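Local coordinates for protein homoserine O-acetyltransferase (Bacillus anthracis str. 'Ames Ancestor', PDB 3I1I) that probably transfers an acetyl group from acetyl-CoA to the hydroxyl of L-homoserine, as an alpha/beta-hydrolase-fold acyltransferase of methionine biosynthesis, at residues A[240-248]-A[259-267]; A[93-101]-A[273-283]. All blocks are in the same frame, centred on the assembly; numbering follows the deposited sequence.

Contacts 1 and 2 both involve the helical insertion between sheet strands 174-178 and 309-313, the lid of this alpha/beta hydrolase fold. Their centres are about 28 Å apart and their nearest atoms about 7 Å, without touching. Helices 259-270 and 277-289 follow each other in the chain, and contact 1 is nested inside the loop closed by contact 2. Contact 2 is buried, its centre about 12 Å from the centre of the chain, and joins lid to core; contact 1 is peripheral, its centre about 29 Å from that point, and stays within the lid. Both reach the second subunit. The catalytic residues are probably Ser155, Asp318 and His351 of the core, outside both contacts.

Contact 1 (A[240-248]-A[259-267]); sequences TYPRNSIEV and SFEKEINKL
Tyr241 lays its ring along helix 259-270 in the helical lid of the alpha/beta hydrolase fold, just where the chain leaves helix 234-240. Ile264 CG1 stands over one ring face in a CH-pi contact, 4.0 Å from the centroid and 12° off the normal, while Thr240 CG2 leans on the opposite face toward the rim. Glu263 OE2 lies at the ring edge, in its plane, 3.5 Å from Tyr241 CB. Farther along the helix, the Leu267 side chain approaches from the opposite direction and its CD1 packs against the phenol end, 3.1 Å from Tyr241 OH. Phe228 of helix 217-228 also touches both Tyr241 and Leu267.

One turn before Ile264, Phe260 sets its CB 3.4 Å from Tyr241 O. With CG lodged between backbone N and carbonyl carbon (chi1 61°), its ring runs beside the Arg243 side chain, and CE2 sits over the centre of one guanidinium face; the two planes are steeply inclined, 68° apart. The guanidinium itself is held by the second subunit, whose Asn184 O and Leu288 O accept from NH2 and NH1, so this arginine links the lid to the neighbouring chain.

At the start of the helix, Ser259 N donates to Glu247 OE2 (2.9 Å), which accepts through its syn lone pair. Behind Glu247, Asn244 shapes the loop: its OD1 makes an Asx turn, accepting Ile246 N in the carbonyl plane at 2.7 Å, and also takes Glu247 N from above that plane at 3.0 Å.

Contact 2 (A[93-101]-A[273-283]); sequences NLCNVQVKN and ELVDANSWMYT
Val97 O receives the amide of Asp276 at the start of helix 277-289, where the loop after strand 87-91 of the alpha/beta hydrolase core meets the lid. This backbone bond, Asp276 N to Val97 O, is 3.0 Å long; Val275 CA adds a CA-H...O contact to the same oxygen at 3.4 Å. Near the end of 93-101, beside the start of 273-283, the Lys100 chain bends at chi3 and brings NZ to Glu273 O, 3.1 Å away; NZ also donates to a water that leads on to Val275 O.

Polar side chains organise both partners. Asp276 is the N-cap: its CG, anti to the backbone N (chi1 179°), puts OD2 where it takes both Ser279 N, from above the carboxylate plane, and Ser279 OG, on the anti lone pair at 2.9 Å. Its other oxygen, OD1, accepts from Tyr211 OH and Gln215 NE2, so the buried carboxylate is gripped on both oxygens. On the loop, Asn96 OD1 forms an Asx turn with Gln98 N, while Asn96 ND2 reaches Ala53 O and Gln98 NE2 reaches Ser52 O, tying the loop to the core.

Apolar packing centres on Val97, whose CG1 rests against Trp280 CA at 3.9 Å and whose CB meets Val275 CG1. Cys95 SG lies 3.7 Å from Tyr282 CB and obliquely to that ring, a sulfur-aromatic contact 5.0 Å from the centroid.

Two more waters bridge the segments. One donates to Asn96 O and Ser279 OG; the other donates to Leu94 O and to Thr283 OG1, whose own hydrogen goes to Ser279 O, 3.0 Å from OG1, on the face of that carbonyl opposite Thr283 N.

Contact 1 (A[240-248]-A[259-267])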
loop_
_atom_site.group_PDB
_atom_site.type_symbol
_atom_site.label_atom_id
_atom_site.label_comp_id
_atom_site.label_asym_id
_atom_site.label_seq_id
_atom_site.Cartn_x
_atom_site.Cartn_y
_atom_site.Cartn_z
ATOM N N THR A 240 -21.202 -0.410 1.978
ATOM C CA THR A 240 -21.012 -1.354 3.091
ATOM C C THR A 240 -20.305 -0.732 4.302
ATOM O O THR A 240 -20.582 -1.127 5.448
ATOM C CB THR A 240 -20.233 -2.634 2.627
ATOM O OG1 THR A 240 -20.921 -3.200 1.513
ATOM C CG2 THR A 240 -20.103 -3.697 3.747
ATOM N N TYR A 241 -19.385 0.209 4.055
ATOM C CA TYR A 241 -18.718 0.952 5.124
ATOM C C TYR A 241 -18.922 2.453 4.872
ATOM O O TYR A 241 -17.977 3.196 4.522
ATOM C CB TYR A 241 -17.223 0.562 5.194
ATOM C CG TYR A 241 -17.016 -0.911 4.979
ATOM C CD1 TYR A 241 -16.718 -1.404 3.704
ATOM C CD2 TYR A 241 -17.186 -1.827 6.033
ATOM C CE1 TYR A 241 -16.568 -2.749 3.476
ATOM C CE2 TYR A 241 -17.054 -3.188 5.815
ATOM C CZ TYR A 241 -16.735 -3.640 4.527
ATOM O OH TYR A 241 -16.590 -4.973 4.278
ATOM N N PRO A 242 -20.166 2.915 5.023
ATOM C CA PRO A 242 -20.466 4.268 4.569
ATOM C C PRO A 242 -19.812 5.326 5.449
ATOM O O PRO A 242 -19.550 5.114 6.638
ATOM C CB PRO A 242 -21.999 4.352 4.691
ATOM C CG PRO A 242 -22.348 3.412 5.814
ATOM C CD PRO A 242 -21.264 2.339 5.824
ATOM N N ARG A 243 -19.574 6.480 4.858
ATOM C CA ARG A 243 -19.016 7.594 5.598
ATOM C C ARG A 243 -19.986 8.109 6.667
ATOM O O ARG A 243 -21.138 8.310 6.419
ATOM C CB ARG A 243 -18.657 8.705 4.617
ATOM C CG ARG A 243 -17.802 9.813 5.210
ATOM C CD ARG A 243 -17.360 10.814 4.108
ATOM N NE ARG A 243 -16.265 10.294 3.308
ATOM C CZ ARG A 243 -14.970 10.396 3.626
ATOM N NH1 ARG A 243 -14.586 11.010 4.731
ATOM N NH2 ARG A 243 -14.029 9.898 2.817
ATOM N N ASN A 244 -19.481 8.322 7.865
ATOM C CA ASN A 244 -20.218 8.998 8.929
ATOM C C ASN A 244 -19.860 10.491 8.869
ATOM O O ASN A 244 -18.739 10.869 9.198
ATOM C CB ASN A 244 -19.845 8.406 10.276
ATOM C CG ASN A 244 -20.502 9.123 11.446
ATOM O OD1 ASN A 244 -20.932 10.286 11.360
ATOM N ND2 ASN A 244 -20.560 8.438 12.562
ATOM N N SER A 245 -20.827 11.321 8.475
ATOM C CA SER A 245 -20.601 12.742 8.288
ATOM C C SER A 245 -20.818 13.589 9.540
ATOM O O SER A 245 -20.778 14.815 9.467
ATOM C CB SER A 245 -21.503 13.260 7.170
ATOM O OG SER A 245 -21.205 12.588 5.972
ATOM N N ILE A 246 -20.994 12.936 10.681
ATOM C CA ILE A 246 -21.243 13.606 11.929
ATOM C C ILE A 246 -20.038 13.477 12.842
ATOM O O ILE A 246 -19.644 14.441 13.392
ATOM C CB ILE A 246 -22.520 13.041 12.613
ATOM C CG1 ILE A 246 -23.736 13.239 11.697
ATOM C CG2 ILE A 246 -22.765 13.693 13.967
ATOM C CD1 ILE A 246 -24.004 14.692 11.304
ATOM N N GLU A 247 -19.438 12.307 13.000
ATOM C CA GLU A 247 -18.326 12.150 13.959
ATOM C C GLU A 247 -17.231 13.225 13.747
ATOM O O GLU A 247 -16.846 13.528 12.599
ATOM C CB GLU A 247 -17.740 10.736 13.918
ATOM C CG GLU A 247 -17.055 10.370 12.600
ATOM C CD GLU A 247 -16.465 8.958 12.547
ATOM O OE1 GLU A 247 -16.416 8.239 13.602
ATOM O OE2 GLU A 247 -16.025 8.575 11.425
ATOM N N VAL A 248 -16.777 13.828 14.857
ATOM C CA VAL A 248 -15.794 14.898 14.836
ATOM C C VAL A 248 -14.385 14.423 15.195
ATOM O O VAL A 248 -13.416 15.040 14.849
ATOM C CB VAL A 248 -16.200 16.073 15.807
ATOM C CG1 VAL A 248 -17.604 16.647 15.444
ATOM C CG2 VAL A 248 -16.093 15.631 17.271
ATOM N N SER A 259 -14.915 5.885 11.101
ATOM C CA SER A 259 -15.606 4.644 11.423
ATOM C C SER A 259 -15.419 3.643 10.304
ATOM O O SER A 259 -15.355 2.459 10.565
ATOM C CB SER A 259 -17.089 4.897 11.664
ATOM O OG SER A 259 -17.696 5.465 10.518
ATOM N N PHE A 260 -15.330 4.100 9.051
ATOM C CA PHE A 260 -15.057 3.133 7.976
ATOM C C PHE A 260 -13.669 2.530 8.127
ATOM O O PHE A 260 -13.527 1.313 7.946
ATOM C CB PHE A 260 -15.342 3.645 6.556
ATOM C CG PHE A 260 -14.545 4.840 6.140
ATOM C CD1 PHE A 260 -13.296 4.694 5.592
ATOM C CD2 PHE A 260 -15.091 6.127 6.244
ATOM C CE1 PHE A 260 -12.540 5.837 5.190
ATOM C CE2 PHE A 260 -14.362 7.272 5.868
ATOM C CZ PHE A 260 -13.082 7.117 5.317
ATOM N N GLU A 261 -12.676 3.331 8.551
ATOM C CA GLU A 261 -11.346 2.786 8.769
ATOM C C GLU A 261 -11.353 1.716 9.865
ATOM O O GLU A 261 -10.672 0.682 9.733
ATOM C CB GLU A 261 -10.345 3.877 9.110
ATOM C CG GLU A 261 -9.885 4.726 7.929
ATOM C CD GLU A 261 -9.041 5.919 8.362
ATOM O OE1 GLU A 261 -9.578 6.856 9.006
ATOM O OE2 GLU A 261 -7.830 5.910 8.045
ATOM N N LYS A 262 -12.124 1.965 10.936
ATOM C CA LYS A 262 -12.290 1.004 12.024
ATOM C C LYS A 262 -12.930 -0.306 11.576
ATOM O O LYS A 262 -12.414 -1.372 11.891
ATOM C CB LYS A 262 -13.138 1.590 13.142
ATOM C CG LYS A 262 -12.368 2.534 14.036
ATOM C CD LYS A 262 -13.249 3.243 15.032
ATOM C CE LYS A 262 -12.434 4.310 15.744
ATOM N NZ LYS A 262 -13.320 5.195 16.610
ATOM N N GLU A 263 -14.050 -0.228 10.869
ATOM C CA GLU A 263 -14.702 -1.441 10.354
ATOM C C GLU A 263 -13.705 -2.230 9.482
ATOM O O GLU A 263 -13.421 -3.378 9.758
ATOM C CB GLU A 263 -15.991 -1.117 9.604
ATOM C CG GLU A 263 -17.024 -0.436 10.508
ATOM C CD GLU A 263 -18.049 0.523 9.805
ATOM O OE1 GLU A 263 -18.999 0.933 10.530
ATOM O OE2 GLU A 263 -17.934 0.873 8.586
ATOM N N ILE A 264 -13.097 -1.578 8.502
ATOM C CA ILE A 264 -12.171 -2.264 7.609
ATOM C C ILE A 264 -10.929 -2.776 8.335
ATOM O O ILE A 264 -10.494 -3.877 8.060
ATOM C CB ILE A 264 -11.818 -1.405 6.374
ATOM C CG1 ILE A 264 -13.076 -1.214 5.517
ATOM C CG2 ILE A 264 -10.694 -2.033 5.567
ATOM C CD1 ILE A 264 -13.072 -0.003 4.599
ATOM N N ASN A 265 -10.388 -2.030 9.285
ATOM C CA ASN A 265 -9.277 -2.545 10.089
ATOM C C ASN A 265 -9.652 -3.847 10.792
ATOM O O ASN A 265 -8.880 -4.816 10.795
ATOM C CB ASN A 265 -8.856 -1.571 11.167
ATOM C CG ASN A 265 -7.938 -0.489 10.662
ATOM O OD1 ASN A 265 -7.639 -0.405 9.466
ATOM N ND2 ASN A 265 -7.523 0.387 11.570
ATOM N N LYS A 266 -10.845 -3.868 11.375
ATOM C CA LYS A 266 -11.301 -5.044 12.096
ATOM C C LYS A 266 -11.352 -6.269 11.179
ATOM O O LYS A 266 -10.827 -7.324 11.542
ATOM C CB LYS A 266 -12.666 -4.793 12.722
ATOM C CG LYS A 266 -13.004 -5.730 13.843
ATOM C CD LYS A 266 -14.108 -5.110 14.779
ATOM C CE LYS A 266 -15.462 -5.872 14.751
ATOM N NZ LYS A 266 -15.711 -6.693 16.027
ATOM N N LEU A 267 -11.963 -6.117 10.004
ATOM C CA LEU A 267 -12.071 -7.228 9.062
ATOM C C LEU A 267 -10.691 -7.706 8.620
ATOM O O LEU A 267 -10.443 -8.882 8.543
ATOM C CB LEU A 267 -12.846 -6.828 7.802
ATOM C CG LEU A 267 -14.327 -6.512 7.969
ATOM C CD1 LEU A 267 -14.907 -5.850 6.690
ATOM C CD2 LEU A 267 -15.080 -7.796 8.345
#

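Contact 2 (A[93-101]-A[273-283])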
loop_
_atom_site.group_PDB
_atom_site.type_symbol
_atom_site.label_atom_id
_atom_site.label_comp_id
_atom_site.label_asym_id
_atom_site.label_seq_id
_atom_site.Cartn_x
_atom_site.Cartn_y
_atom_site.Cartn_z
ATOM N N ASN A 93 -1.922 -25.356 -2.567
ATOM C CA ASN A 93 -0.836 -24.737 -3.296
ATOM C C ASN A 93 0.442 -24.653 -2.460
ATOM O O ASN A 93 0.390 -24.562 -1.215
ATOM C CB ASN A 93 -1.260 -23.342 -3.736
ATOM C CG ASN A 93 -2.407 -23.358 -4.681
ATOM O OD1 ASN A 93 -2.698 -24.376 -5.309
ATOM N ND2 ASN A 93 -3.073 -22.214 -4.824
ATOM N N LEU A 94 1.589 -24.698 -3.131
ATOM C CA LEU A 94 2.869 -24.317 -2.484
ATOM C C LEU A 94 2.779 -22.941 -1.725
ATOM O O LEU A 94 2.028 -22.041 -2.135
ATOM C CB LEU A 94 3.979 -24.187 -3.540
ATOM C CG LEU A 94 4.710 -25.395 -4.134
ATOM C CD1 LEU A 94 5.535 -24.900 -5.338
ATOM C CD2 LEU A 94 5.605 -26.059 -3.058
ATOM N N CYS A 95 3.545 -22.812 -0.649
ATOM C CA CYS A 95 3.530 -21.632 0.199
ATOM C C CYS A 95 2.122 -21.195 0.640
ATOM O O CYS A 95 1.850 -19.985 0.764
ATOM C CB CYS A 95 4.201 -20.474 -0.511
ATOM S SG CYS A 95 5.880 -20.855 -1.004
ATOM N N ASN A 96 1.245 -22.173 0.900
ATOM C CA ASN A 96 -0.106 -21.860 1.306
ATOM C C ASN A 96 -0.015 -20.900 2.478
ATOM O O ASN A 96 0.781 -21.126 3.392
ATOM C CB ASN A 96 -0.879 -23.116 1.696
ATOM C CG ASN A 96 -2.349 -22.836 1.907
ATOM O OD1 ASN A 96 -2.744 -22.321 2.952
ATOM N ND2 ASN A 96 -3.178 -23.192 0.923
ATOM N N VAL A 97 -0.798 -19.832 2.451
ATOM C CA VAL A 97 -0.654 -18.785 3.465
ATOM C C VAL A 97 -1.226 -19.197 4.816
ATOM O O VAL A 97 -0.731 -18.761 5.865
ATOM C CB VAL A 97 -1.263 -17.427 3.016
ATOM C CG1 VAL A 97 -0.680 -17.033 1.683
ATOM C CG2 VAL A 97 -2.793 -17.491 2.968
ATOM N N GLN A 98 -2.254 -20.036 4.796
ATOM C CA GLN A 98 -2.912 -20.498 6.022
ATOM C C GLN A 98 -2.122 -21.609 6.632
ATOM O O GLN A 98 -2.670 -22.691 6.889
ATOM C CB GLN A 98 -4.287 -21.051 5.719
ATOM C CG GLN A 98 -5.246 -20.044 5.233
ATOM C CD GLN A 98 -6.637 -20.617 5.214
ATOM O OE1 GLN A 98 -7.097 -21.195 6.220
ATOM N NE2 GLN A 98 -7.334 -20.473 4.069
ATOM N N VAL A 99 -0.835 -21.349 6.856
ATOM C CA VAL A 99 0.103 -22.407 7.235
ATOM C C VAL A 99 -0.142 -22.881 8.662
ATOM O O VAL A 99 0.181 -24.004 8.979
ATOM C CB VAL A 99 1.589 -21.976 7.105
ATOM C CG1 VAL A 99 2.108 -21.435 8.433
ATOM C CG2 VAL A 99 2.437 -23.190 6.663
ATOM N N LYS A 100 -0.725 -22.043 9.508
ATOM C CA LYS A 100 -1.076 -22.459 10.862
ATOM C C LYS A 100 -2.353 -23.304 10.916
ATOM O O LYS A 100 -2.569 -24.013 11.894
ATOM C CB LYS A 100 -1.196 -21.255 11.811
ATOM C CG LYS A 100 -0.021 -20.256 11.717
ATOM C CD LYS A 100 -0.032 -19.241 12.880
ATOM C CE LYS A 100 0.284 -17.791 12.444
ATOM N NZ LYS A 100 -0.376 -16.818 13.362
ATOM N N ASN A 101 -3.192 -23.250 9.886
ATOM C CA ASN A 101 -4.381 -24.120 9.809
ATOM C C ASN A 101 -3.941 -25.580 9.723
ATOM O O ASN A 101 -3.184 -25.932 8.853
ATOM C CB ASN A 101 -5.246 -23.709 8.612
ATOM C CG ASN A 101 -6.428 -24.593 8.385
ATOM O OD1 ASN A 101 -6.578 -25.646 8.989
ATOM N ND2 ASN A 101 -7.263 -24.186 7.453
ATOM N N GLU A 273 -5.170 -13.617 10.876
ATOM C CA GLU A 273 -4.873 -14.280 12.152
ATOM C C GLU A 273 -4.180 -15.629 12.022
ATOM O O GLU A 273 -3.261 -15.905 12.771
ATOM C CB GLU A 273 -6.144 -14.362 13.001
ATOM C CG GLU A 273 -6.555 -12.912 13.423
ATOM C CD GLU A 273 -7.632 -12.835 14.488
ATOM O OE1 GLU A 273 -8.513 -13.725 14.566
ATOM O OE2 GLU A 273 -7.616 -11.835 15.228
ATOM N N LEU A 274 -4.582 -16.439 11.051
ATOM C CA LEU A 274 -3.932 -17.718 10.812
ATOM C C LEU A 274 -2.845 -17.692 9.761
ATOM O O LEU A 274 -2.398 -18.751 9.326
ATOM C CB LEU A 274 -4.965 -18.767 10.356
ATOM C CG LEU A 274 -6.075 -19.205 11.342
ATOM C CD1 LEU A 274 -6.665 -20.623 10.917
ATOM C CD2 LEU A 274 -5.593 -19.185 12.834
ATOM N N VAL A 275 -2.396 -16.514 9.361
ATOM C CA VAL A 275 -1.659 -16.361 8.112
ATOM C C VAL A 275 -0.189 -16.149 8.376
ATOM O O VAL A 275 0.169 -15.537 9.362
ATOM C CB VAL A 275 -2.256 -15.183 7.306
ATOM C CG1 VAL A 275 -1.343 -14.721 6.192
ATOM C CG2 VAL A 275 -3.619 -15.595 6.772
ATOM N N ASP A 276 0.665 -16.674 7.487
ATOM C CA ASP A 276 2.117 -16.476 7.594
ATOM C C ASP A 276 2.652 -15.442 6.595
ATOM O O ASP A 276 2.433 -15.541 5.396
ATOM C CB ASP A 276 2.847 -17.789 7.370
ATOM C CG ASP A 276 4.362 -17.628 7.440
ATOM O OD1 ASP A 276 4.866 -17.178 8.510
ATOM O OD2 ASP A 276 5.020 -17.929 6.421
ATOM N N ALA A 277 3.423 -14.492 7.095
ATOM C CA ALA A 277 3.868 -13.333 6.306
ATOM C C ALA A 277 4.771 -13.738 5.146
ATOM O O ALA A 277 4.517 -13.330 4.010
ATOM C CB ALA A 277 4.572 -12.278 7.207
ATOM N N ASN A 278 5.823 -14.507 5.423
ATOM C CA ASN A 278 6.732 -14.963 4.365
ATOM C C ASN A 278 5.961 -15.725 3.270
ATOM O O ASN A 278 6.223 -15.537 2.067
ATOM C CB ASN A 278 7.849 -15.846 4.930
ATOM C CG ASN A 278 8.856 -15.065 5.786
ATOM O OD1 ASN A 278 8.952 -13.840 5.714
ATOM N ND2 ASN A 278 9.631 -15.777 6.566
ATOM N N SER A 279 5.001 -16.548 3.703
ATOM C CA SER A 279 4.189 -17.302 2.801
ATOM C C SER A 279 3.395 -16.343 1.894
ATOM O O SER A 279 3.284 -16.539 0.664
ATOM C CB SER A 279 3.236 -18.217 3.571
ATOM O OG SER A 279 3.939 -19.314 4.128
ATOM N N TRP A 280 2.845 -15.315 2.521
ATOM C CA TRP A 280 2.106 -14.302 1.801
ATOM C C TRP A 280 2.999 -13.662 0.745
ATOM O O TRP A 280 2.574 -13.512 -0.372
ATOM C CB TRP A 280 1.577 -13.232 2.771
ATOM C CG TRP A 280 0.642 -12.288 2.103
ATOM C CD1 TRP A 280 0.959 -11.265 1.233
ATOM C CD2 TRP A 280 -0.765 -12.306 2.213
ATOM N NE1 TRP A 280 -0.187 -10.645 0.805
ATOM C CE2 TRP A 280 -1.262 -11.262 1.395
ATOM C CE3 TRP A 280 -1.663 -13.092 2.940
ATOM C CZ2 TRP A 280 -2.618 -10.994 1.275
ATOM C CZ3 TRP A 280 -3.026 -12.839 2.811
ATOM C CH2 TRP A 280 -3.489 -11.781 1.995
HETATM N N MSE A 281 4.231 -13.315 1.098
HETATM C CA MSE A 281 5.143 -12.713 0.129
HETATM C C MSE A 281 5.371 -13.639 -1.084
HETATM O O MSE A 281 5.308 -13.163 -2.225
HETATM C CB MSE A 281 6.535 -12.400 0.710
HETATM C CG MSE A 281 6.623 -11.384 1.822
HETATM SE SE MSE A 281 8.560 -11.108 2.262
HETATM C CE MSE A 281 9.353 -11.670 0.664
ATOM N N TYR A 282 5.702 -14.913 -0.835
ATOM C CA TYR A 282 6.026 -15.852 -1.935
ATOM C C TYR A 282 4.846 -16.034 -2.876
ATOM O O TYR A 282 5.024 -16.053 -4.109
ATOM C CB TYR A 282 6.476 -17.208 -1.417
ATOM C CG TYR A 282 7.943 -17.262 -1.126
ATOM C CD1 TYR A 282 8.438 -16.822 0.078
ATOM C CD2 TYR A 282 8.856 -17.742 -2.064
ATOM C CE1 TYR A 282 9.790 -16.850 0.350
ATOM C CE2 TYR A 282 10.217 -17.781 -1.781
ATOM C CZ TYR A 282 10.663 -17.328 -0.572
ATOM O OH TYR A 282 11.987 -17.331 -0.235
ATOM N N THR A 283 3.648 -16.091 -2.293
ATOM C CA THR A 283 2.415 -16.253 -3.072
ATOM C C THR A 283 2.150 -14.958 -3.847
ATOM O O THR A 283 1.835 -15.024 -5.029
ATOM C CB THR A 283 1.232 -16.611 -2.158
ATOM O OG1 THR A 283 1.570 -17.781 -1.435
ATOM C CG2 THR A 283 -0.061 -16.883 -2.959
HETATM O O HOH W 1 0.062 -20.107 -1.854
HETATM O O HOH W 2 3.509 -21.885 3.436
HETATM O O HOH W 3 -0.774 -14.551 11.483
#